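Local coordinates for cell division protein FtsI/penicillin binding protein 2 (Legionella pneumophila subsp. pneumophila ATCC 43290, PDB 4ZTK), which probably acts as a D,D-transpeptidase that cross-links the peptide stems of peptidoglycan during cell division, at residues A[242-247]-A[268-273]; A[235-240]-A[299-304]; A[194-199]-A[262-267]. All blocks are in the same frame, centred on the assembly; numbering follows the deposited sequence.

Interaction 1: residues A[242-247]-A[268-273]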
loop_
_atom_site.group_PDB
_atom_site.type_symbol
_atom_site.label_atom_id
_atom_site.label_comp_id
_atom_site.label_asym_id
_atom_site.label_seq_id
_atom_site.Cartn_x
_atom_site.Cartn_y
_atom_site.Cartn_z
ATOM N N GLY A 242 -6.104 4.008 20.894
ATOM C CA GLY A 242 -6.566 5.381 20.957
ATOM C C GLY A 242 -6.371 6.147 19.663
ATOM O O GLY A 242 -6.728 7.321 19.568
ATOM N N VAL A 243 -5.787 5.488 18.667
ATOM C CA VAL A 243 -5.564 6.110 17.366
ATOM C C VAL A 243 -6.013 5.164 16.255
ATOM O O VAL A 243 -5.436 4.094 16.071
ATOM C CB VAL A 243 -4.081 6.472 17.153
ATOM C CG1 VAL A 243 -3.908 7.223 15.853
ATOM C CG2 VAL A 243 -3.549 7.304 18.321
ATOM N N SER A 244 -7.049 5.550 15.520
ATOM C CA SER A 244 -7.557 4.696 14.453
ATOM C C SER A 244 -6.579 4.654 13.282
ATOM O O SER A 244 -6.151 5.689 12.769
ATOM C CB SER A 244 -8.942 5.149 13.992
ATOM O OG SER A 244 -8.887 6.438 13.411
ATOM N N VAL A 245 -6.218 3.444 12.877
ATOM C CA VAL A 245 -5.257 3.254 11.801
ATOM C C VAL A 245 -5.920 2.528 10.636
ATOM O O VAL A 245 -6.591 1.511 10.823
ATOM C CB VAL A 245 -4.037 2.434 12.277
ATOM C CG1 VAL A 245 -3.015 2.316 11.171
ATOM C CG2 VAL A 245 -3.413 3.069 13.516
ATOM N N ALA A 246 -5.735 3.066 9.435
ATOM C CA ALA A 246 -6.236 2.433 8.221
ATOM C C ALA A 246 -5.044 1.936 7.427
ATOM O O ALA A 246 -4.094 2.685 7.208
ATOM C CB ALA A 246 -7.029 3.432 7.399
ATOM N N GLY A 247 -5.080 0.679 6.999
ATOM C CA GLY A 247 -3.980 0.141 6.222
ATOM C C GLY A 247 -4.209 -1.218 5.593
ATOM O O GLY A 247 -5.137 -1.945 5.956
ATOM N N PRO A 268 -4.294 9.758 11.504
ATOM C CA PRO A 268 -5.407 8.962 12.040
ATOM C C PRO A 268 -6.429 8.709 10.940
ATOM O O PRO A 268 -6.572 9.553 10.066
ATOM C CB PRO A 268 -6.013 9.876 13.117
ATOM C CG PRO A 268 -4.934 10.869 13.446
ATOM C CD PRO A 268 -4.215 11.084 12.142
ATOM N N ALA A 269 -7.119 7.574 10.974
ATOM C CA ALA A 269 -8.029 7.220 9.885
ATOM C C ALA A 269 -9.163 8.229 9.715
ATOM O O ALA A 269 -9.550 8.551 8.591
ATOM C CB ALA A 269 -8.585 5.825 10.089
ATOM N N ASP A 270 -9.676 8.733 10.834
ATOM C CA ASP A 270 -10.833 9.627 10.836
ATOM C C ASP A 270 -10.525 11.017 10.283
ATOM O O ASP A 270 -11.420 11.714 9.806
ATOM C CB ASP A 270 -11.423 9.737 12.246
ATOM C CG ASP A 270 -10.377 10.082 13.293
ATOM O OD1 ASP A 270 -10.677 10.897 14.191
ATOM O OD2 ASP A 270 -9.256 9.533 13.220
ATOM N N ASN A 271 -9.260 11.418 10.358
ATOM C CA ASN A 271 -8.822 12.694 9.805
ATOM C C ASN A 271 -7.321 12.667 9.570
ATOM O O ASN A 271 -6.558 13.224 10.353
ATOM C CB ASN A 271 -9.199 13.844 10.740
ATOM C CG ASN A 271 -9.150 15.189 10.052
ATOM O OD1 ASN A 271 -8.198 15.500 9.338
ATOM N ND2 ASN A 271 -10.190 15.992 10.252
ATOM N N PRO A 272 -6.901 12.016 8.476
ATOM C CA PRO A 272 -5.508 11.650 8.204
ATOM C C PRO A 272 -4.536 12.807 8.315
ATOM O O PRO A 272 -4.822 13.909 7.862
ATOM C CB PRO A 272 -5.566 11.134 6.765
ATOM C CG PRO A 272 -6.946 10.593 6.639
ATOM C CD PRO A 272 -7.797 11.570 7.396
ATOM N N ARG A 273 -3.390 12.538 8.924
ATOM C CA ARG A 273 -2.321 13.516 9.015
ATOM C C ARG A 273 -1.150 13.058 8.154
ATOM O O ARG A 273 -0.428 13.881 7.590
ATOM C CB ARG A 273 -1.884 13.681 10.471
ATOM C CG ARG A 273 -0.973 14.869 10.724
ATOM C CD ARG A 273 -1.581 15.807 11.754
ATOM N NE ARG A 273 -1.958 15.110 12.979
ATOM C CZ ARG A 273 -1.153 14.944 14.024
ATOM N NH1 ARG A 273 -1.582 14.298 15.099
ATOM N NH2 ARG A 273 0.083 15.423 13.993
HETATM O O HOH W 1 -7.901 8.533 15.956
#

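Interaction 2: residues A[235-240]-A[299-304]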
loop_
_atom_site.group_PDB
_atom_site.type_symbol
_atom_site.label_atom_id
_atom_site.label_comp_id
_atom_site.label_asym_id
_atom_site.label_seq_id
_atom_site.Cartn_x
_atom_site.Cartn_y
_atom_site.Cartn_z
ATOM N N GLY A 235 -3.442 -6.700 9.263
ATOM C CA GLY A 235 -2.699 -5.515 9.674
ATOM C C GLY A 235 -2.703 -5.261 11.174
ATOM O O GLY A 235 -2.505 -4.132 11.624
ATOM N N LYS A 236 -2.907 -6.322 11.951
ATOM C CA LYS A 236 -3.068 -6.206 13.400
ATOM C C LYS A 236 -1.873 -5.590 14.128
ATOM O O LYS A 236 -2.044 -4.899 15.134
ATOM C CB LYS A 236 -3.416 -7.570 14.002
ATOM C CG LYS A 236 -4.084 -7.492 15.358
ATOM C CD LYS A 236 -4.482 -8.870 15.847
ATOM C CE LYS A 236 -4.919 -8.830 17.300
ATOM N NZ LYS A 236 -5.150 -10.199 17.847
ATOM N N LEU A 237 -0.669 -5.821 13.613
ATOM C CA LEU A 237 0.541 -5.295 14.245
ATOM C C LEU A 237 0.693 -3.786 14.049
ATOM O O LEU A 237 1.628 -3.180 14.567
ATOM C CB LEU A 237 1.788 -6.025 13.726
ATOM C CG LEU A 237 1.877 -7.536 13.953
ATOM C CD1 LEU A 237 3.228 -8.072 13.493
ATOM C CD2 LEU A 237 1.639 -7.875 15.410
ATOM N N ALA A 238 -0.224 -3.183 13.297
ATOM C CA ALA A 238 -0.217 -1.736 13.103
ATOM C C ALA A 238 -1.160 -1.016 14.064
ATOM O O ALA A 238 -1.281 0.210 14.016
ATOM C CB ALA A 238 -0.567 -1.388 11.659
ATOM N N VAL A 239 -1.825 -1.769 14.934
ATOM C CA VAL A 239 -2.784 -1.187 15.872
ATOM C C VAL A 239 -2.124 -0.222 16.856
ATOM O O VAL A 239 -1.094 -0.537 17.440
ATOM C CB VAL A 239 -3.534 -2.275 16.662
ATOM C CG1 VAL A 239 -4.233 -1.675 17.884
ATOM C CG2 VAL A 239 -4.533 -2.992 15.764
ATOM N N ILE A 240 -2.722 0.955 17.026
ATOM C CA ILE A 240 -2.282 1.903 18.048
ATOM C C ILE A 240 -3.462 2.290 18.924
ATOM O O ILE A 240 -4.386 2.951 18.459
ATOM C CB ILE A 240 -1.712 3.187 17.432
ATOM C CG1 ILE A 240 -0.522 2.874 16.523
ATOM C CG2 ILE A 240 -1.324 4.169 18.523
ATOM C CD1 ILE A 240 -0.083 4.062 15.679
ATOM N N ALA A 299 6.254 -5.396 7.672
ATOM C CA ALA A 299 6.083 -3.996 7.290
ATOM C C ALA A 299 5.135 -3.254 8.223
ATOM O O ALA A 299 5.332 -2.069 8.505
ATOM C CB ALA A 299 5.595 -3.888 5.841
ATOM N N ALA A 300 4.100 -3.947 8.683
ATOM C CA ALA A 300 3.104 -3.336 9.565
ATOM C C ALA A 300 3.665 -2.834 10.905
ATOM O O ALA A 300 3.329 -1.727 11.330
ATOM C CB ALA A 300 1.913 -4.276 9.787
ATOM N N PRO A 301 4.512 -3.635 11.581
ATOM C CA PRO A 301 5.040 -3.077 12.830
ATOM C C PRO A 301 5.961 -1.881 12.593
ATOM O O PRO A 301 6.045 -1.012 13.456
ATOM C CB PRO A 301 5.810 -4.253 13.457
ATOM C CG PRO A 301 6.039 -5.216 12.344
ATOM C CD PRO A 301 4.881 -5.053 11.414
ATOM N N VAL A 302 6.630 -1.838 11.444
ATOM C CA VAL A 302 7.478 -0.703 11.105
ATOM C C VAL A 302 6.624 0.548 10.898
ATOM O O VAL A 302 6.948 1.626 11.410
ATOM C CB VAL A 302 8.341 -0.981 9.856
ATOM C CG1 VAL A 302 9.109 0.267 9.448
ATOM C CG2 VAL A 302 9.308 -2.134 10.120
ATOM N N PHE A 303 5.530 0.390 10.151
ATOM C CA PHE A 303 4.516 1.433 9.991
ATOM C C PHE A 303 4.096 1.984 11.356
ATOM O O PHE A 303 4.036 3.199 11.555
ATOM C CB PHE A 303 3.303 0.841 9.266
ATOM C CG PHE A 303 2.143 1.797 9.081
ATOM C CD1 PHE A 303 1.261 2.067 10.122
ATOM C CD2 PHE A 303 1.893 2.369 7.842
ATOM C CE1 PHE A 303 0.182 2.922 9.943
ATOM C CE2 PHE A 303 0.807 3.215 7.654
ATOM C CZ PHE A 303 -0.047 3.492 8.706
ATOM N N ARG A 304 3.795 1.080 12.284
ATOM C CA ARG A 304 3.358 1.453 13.627
ATOM C C ARG A 304 4.372 2.344 14.346
ATOM O O ARG A 304 4.006 3.363 14.937
ATOM C CB ARG A 304 3.092 0.204 14.465
ATOM C CG ARG A 304 2.650 0.501 15.898
ATOM C CD ARG A 304 2.684 -0.749 16.764
ATOM N NE ARG A 304 2.123 -0.511 18.090
ATOM C CZ ARG A 304 2.461 -1.194 19.181
ATOM N NH1 ARG A 304 3.371 -2.158 19.114
ATOM N NH2 ARG A 304 1.891 -0.909 20.345
HETATM O O HOH W 2 3.361 -3.961 16.832
#

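Interaction 3: residues A[194-199]-A[262-267]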
loop_
_atom_site.group_PDB
_atom_site.type_symbol
_atom_site.label_atom_id
_atom_site.label_comp_id
_atom_site.label_asym_id
_atom_site.label_seq_id
_atom_site.Cartn_x
_atom_site.Cartn_y
_atom_site.Cartn_z
ATOM N N LYS A 194 0.865 7.793 -3.485
ATOM C CA LYS A 194 -0.021 8.845 -3.972
ATOM C C LYS A 194 -1.436 8.307 -4.184
ATOM O O LYS A 194 -2.419 9.013 -3.949
ATOM C CB LYS A 194 0.529 9.490 -5.252
ATOM C CG LYS A 194 1.666 10.481 -4.996
ATOM C CD LYS A 194 2.215 11.057 -6.295
ATOM C CE LYS A 194 3.338 12.054 -6.031
ATOM N NZ LYS A 194 2.848 13.338 -5.448
ATOM N N SER A 195 -1.535 7.053 -4.614
ATOM C CA SER A 195 -2.833 6.405 -4.747
ATOM C C SER A 195 -3.505 6.268 -3.383
ATOM O O SER A 195 -4.700 6.532 -3.239
ATOM C CB SER A 195 -2.689 5.040 -5.421
ATOM O OG SER A 195 -2.201 5.201 -6.745
ATOM N N TYR A 196 -2.738 5.863 -2.375
ATOM C CA TYR A 196 -3.283 5.792 -1.025
ATOM C C TYR A 196 -3.624 7.181 -0.472
ATOM O O TYR A 196 -4.557 7.332 0.318
ATOM C CB TYR A 196 -2.355 5.013 -0.085
ATOM C CG TYR A 196 -2.672 3.538 -0.099
ATOM C CD1 TYR A 196 -2.108 2.697 -1.043
ATOM C CD2 TYR A 196 -3.572 2.999 0.803
ATOM C CE1 TYR A 196 -2.418 1.347 -1.075
ATOM C CE2 TYR A 196 -3.892 1.657 0.780
ATOM C CZ TYR A 196 -3.314 0.839 -0.164
ATOM O OH TYR A 196 -3.628 -0.498 -0.194
ATOM N N ALA A 197 -2.890 8.195 -0.917
ATOM C CA ALA A 197 -3.168 9.564 -0.494
ATOM C C ALA A 197 -4.567 9.989 -0.935
ATOM O O ALA A 197 -5.231 10.769 -0.254
ATOM C CB ALA A 197 -2.116 10.522 -1.030
ATOM N N ILE A 198 -5.021 9.458 -2.064
ATOM C CA ILE A 198 -6.362 9.763 -2.550
ATOM C C ILE A 198 -7.422 9.266 -1.562
ATOM O O ILE A 198 -8.372 9.981 -1.239
ATOM C CB ILE A 198 -6.604 9.177 -3.952
ATOM C CG1 ILE A 198 -5.670 9.849 -4.966
ATOM C CG2 ILE A 198 -8.062 9.361 -4.364
ATOM C CD1 ILE A 198 -5.831 9.349 -6.389
ATOM N N LEU A 199 -7.243 8.046 -1.071
ATOM C CA LEU A 199 -8.156 7.484 -0.083
ATOM C C LEU A 199 -8.115 8.286 1.211
ATOM O O LEU A 199 -9.146 8.511 1.842
ATOM C CB LEU A 199 -7.812 6.022 0.203
ATOM C CG LEU A 199 -7.845 5.058 -0.985
ATOM C CD1 LEU A 199 -7.375 3.673 -0.547
ATOM C CD2 LEU A 199 -9.240 4.987 -1.597
ATOM N N LEU A 262 4.963 -5.575 2.240
ATOM C CA LEU A 262 4.444 -4.222 2.086
ATOM C C LEU A 262 3.378 -3.885 3.108
ATOM O O LEU A 262 2.605 -4.749 3.512
ATOM C CB LEU A 262 3.830 -4.041 0.691
ATOM C CG LEU A 262 4.657 -4.294 -0.566
ATOM C CD1 LEU A 262 4.684 -5.778 -0.902
ATOM C CD2 LEU A 262 4.095 -3.484 -1.729
ATOM N N PHE A 263 3.323 -2.615 3.502
ATOM C CA PHE A 263 2.182 -2.106 4.248
ATOM C C PHE A 263 1.942 -0.650 3.894
ATOM O O PHE A 263 2.838 0.180 3.997
ATOM C CB PHE A 263 2.358 -2.268 5.759
ATOM C CG PHE A 263 1.094 -2.019 6.542
ATOM C CD1 PHE A 263 0.093 -2.973 6.589
ATOM C CD2 PHE A 263 0.908 -0.831 7.228
ATOM C CE1 PHE A 263 -1.075 -2.750 7.310
ATOM C CE2 PHE A 263 -0.252 -0.600 7.957
ATOM C CZ PHE A 263 -1.246 -1.559 7.996
ATOM N N ALA A 264 0.722 -0.355 3.467
ATOM C CA ALA A 264 0.352 0.985 3.047
ATOM C C ALA A 264 -0.840 1.431 3.868
ATOM O O ALA A 264 -1.771 0.663 4.079
ATOM C CB ALA A 264 0.002 0.993 1.569
ATOM N N GLY A 265 -0.818 2.671 4.334
ATOM C CA GLY A 265 -1.916 3.164 5.136
ATOM C C GLY A 265 -1.844 4.641 5.460
ATOM O O GLY A 265 -1.028 5.376 4.907
ATOM N N TYR A 266 -2.713 5.077 6.364
ATOM C CA TYR A 266 -2.763 6.476 6.750
ATOM C C TYR A 266 -3.335 6.624 8.156
ATOM O O TYR A 266 -4.040 5.738 8.643
ATOM C CB TYR A 266 -3.554 7.296 5.724
ATOM C CG TYR A 266 -4.946 6.770 5.444
ATOM C CD1 TYR A 266 -6.012 7.107 6.265
ATOM C CD2 TYR A 266 -5.196 5.948 4.353
ATOM C CE1 TYR A 266 -7.288 6.638 6.016
ATOM C CE2 TYR A 266 -6.472 5.477 4.087
ATOM C CZ TYR A 266 -7.513 5.824 4.927
ATOM O OH TYR A 266 -8.786 5.357 4.683
ATOM N N VAL A 267 -3.025 7.744 8.803
ATOM C CA VAL A 267 -3.288 7.899 10.229
ATOM C C VAL A 267 -3.362 9.381 10.603
ATOM O O VAL A 267 -2.625 10.193 10.042
ATOM C CB VAL A 267 -2.180 7.185 11.060
ATOM C CG1 VAL A 267 -0.828 7.856 10.858
ATOM C CG2 VAL A 267 -2.527 7.145 12.533
#

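Interaction 1: residues A[242-247]-A[268-273]
V245 and A269 mark the closest backbone approach of segments 242-247 and 268-273, with their CA atoms 5.2 Å apart. P268 to N271 form a beta turn, closed by a bond from N271 N to P268 O. It begins the link between the antiparallel strands 259-267 and 274-281, and P268 enters it through a cis peptide. The other segment leads into the edge strand 246-253, where K248 to G250 are consistent with the KTG motif of penicillin-binding proteins.

One backbone bond joins the two: A269 N donates to S244 O at 2.8 Å. It is fairly straight, 155° at the hydrogen, but the donor stands 43° out of the carbonyl plane. The same oxygen, S244 O, also receives a CA-H...O contact from P268 CA at 3.4 Å. The S244 hydroxyl adds to the grip. S244 OG sits between the backbone N and the carbonyl carbon (chi1 64°), where A269 N reaches it in a weak second bond of 3.2 Å. A269 CB lies 3.4 Å from S244 OG. A269 CB also meets A246 CB at 3.9 Å, methyl to methyl. V243 CG1 adds a looser apolar touch on P268 CB.

A water bridges S244 and D270: it accepts from S244 N at 3.1 Å and donates to D270 OD2 at 3.2 Å. Helix 216-231 covers the contact too, with E227 against both S244 and A269.

A269 N is shared between two acceptors of one residue. S244 thus grips the turn in three ways: directly through its carbonyl O and its hydroxyl, and through its backbone N by way of the water. The clasp that ties the turn to the lead-in of the strand is mostly polar.

Interaction 2: residues A[235-240]-A[299-304]
L237 and A238 approach the helix most closely, with CA-CA distances of 5.2 Å from L237 to P301 and 4.8 Å from A238 to R304. A short 3-10 turn here lies against helix 295-310 in the transpeptidase fold of penicillin-binding proteins. The helix is kinked where P301 N makes no bond to the preceding turn.

The L237 side chain crosses the proline ring at an oblique angle. L237 CB and CD1 both reach P301 CD, CB at 4.0 Å. A238 CB lies 4.2 Å from A300 CB and meets F303 CD1 obliquely. F303 goes on to meet F263 of strand 259-267 edge to face, which ties the helix to the sheet.

R304 runs over the backbone of the turn. CG lies anti to the backbone N (chi1 179°), and the chain stays extended on to NE. R304 CG packs on I240 CG1 at 4.0 Å, and R304 CD passes 3.4 Å from L237 O. The aliphatic part of the arginine therefore does much of the packing. Beyond it, a water donates to L237 O at 3.0 Å and accepts a weak bond from R304 NH1.

Interaction 3: residues A[194-199]-A[262-267]
A264 CB sits over the centre of the Y196 ring, 3.6 Å from its centroid and 13° off the ring normal. This is a CH-pi contact between a strand methyl and an aromatic face, and CE1 is the nearest ring atom. Nearby, L199 CB touches Y266 CE2 at 4.1 Å. The Y266 ring is met obliquely there and also lies near Y196 O.

The polar ends of both tyrosines are held outside the contact. Y196 OH bonds to T81 O, and Y266 OH bonds to N223 OD1. The Y196 ring also stacks edge to face with F85. The Y196 side chain touches K248, which, with S80 and K83, fits the SxxK and KTG patterns of this family. Y196 is thus probably close to the active site.

The axes of 194-199 and 262-267 come within 8.4 Å, with a signed crossing angle of -37°. The first segment belongs to helix 189-200 and the second to strand 259-267. The helix lies against the sheet face that carries A264. Helix 83-92 touches Y196 and L199, while strands 246-253 and 274-281 flank the strand on its two sides.

Overall arrangement
Along the chain the segments run 194-199, 235-240, 242-247, 262-267, 268-273 and 299-304. The three centres lie 11 to 14 Å apart. Strand 259-267 is common ground. Helix 295-310 packs on the face of the strand that carries F263, helix 189-200 on the one that carries A264. Interactions 2 and 3 thus place helices on its two faces. Interaction 1 ties the turn after it to the lead-in of the edge strand 246-253, which carries the probable KTG motif. A246 O and Y266 N, 2.9 Å apart, probably link these two strands by a hydrogen bond. V245 CG1 packs on F303 CE1 at 3.5 Å, joining interactions 1 and 2.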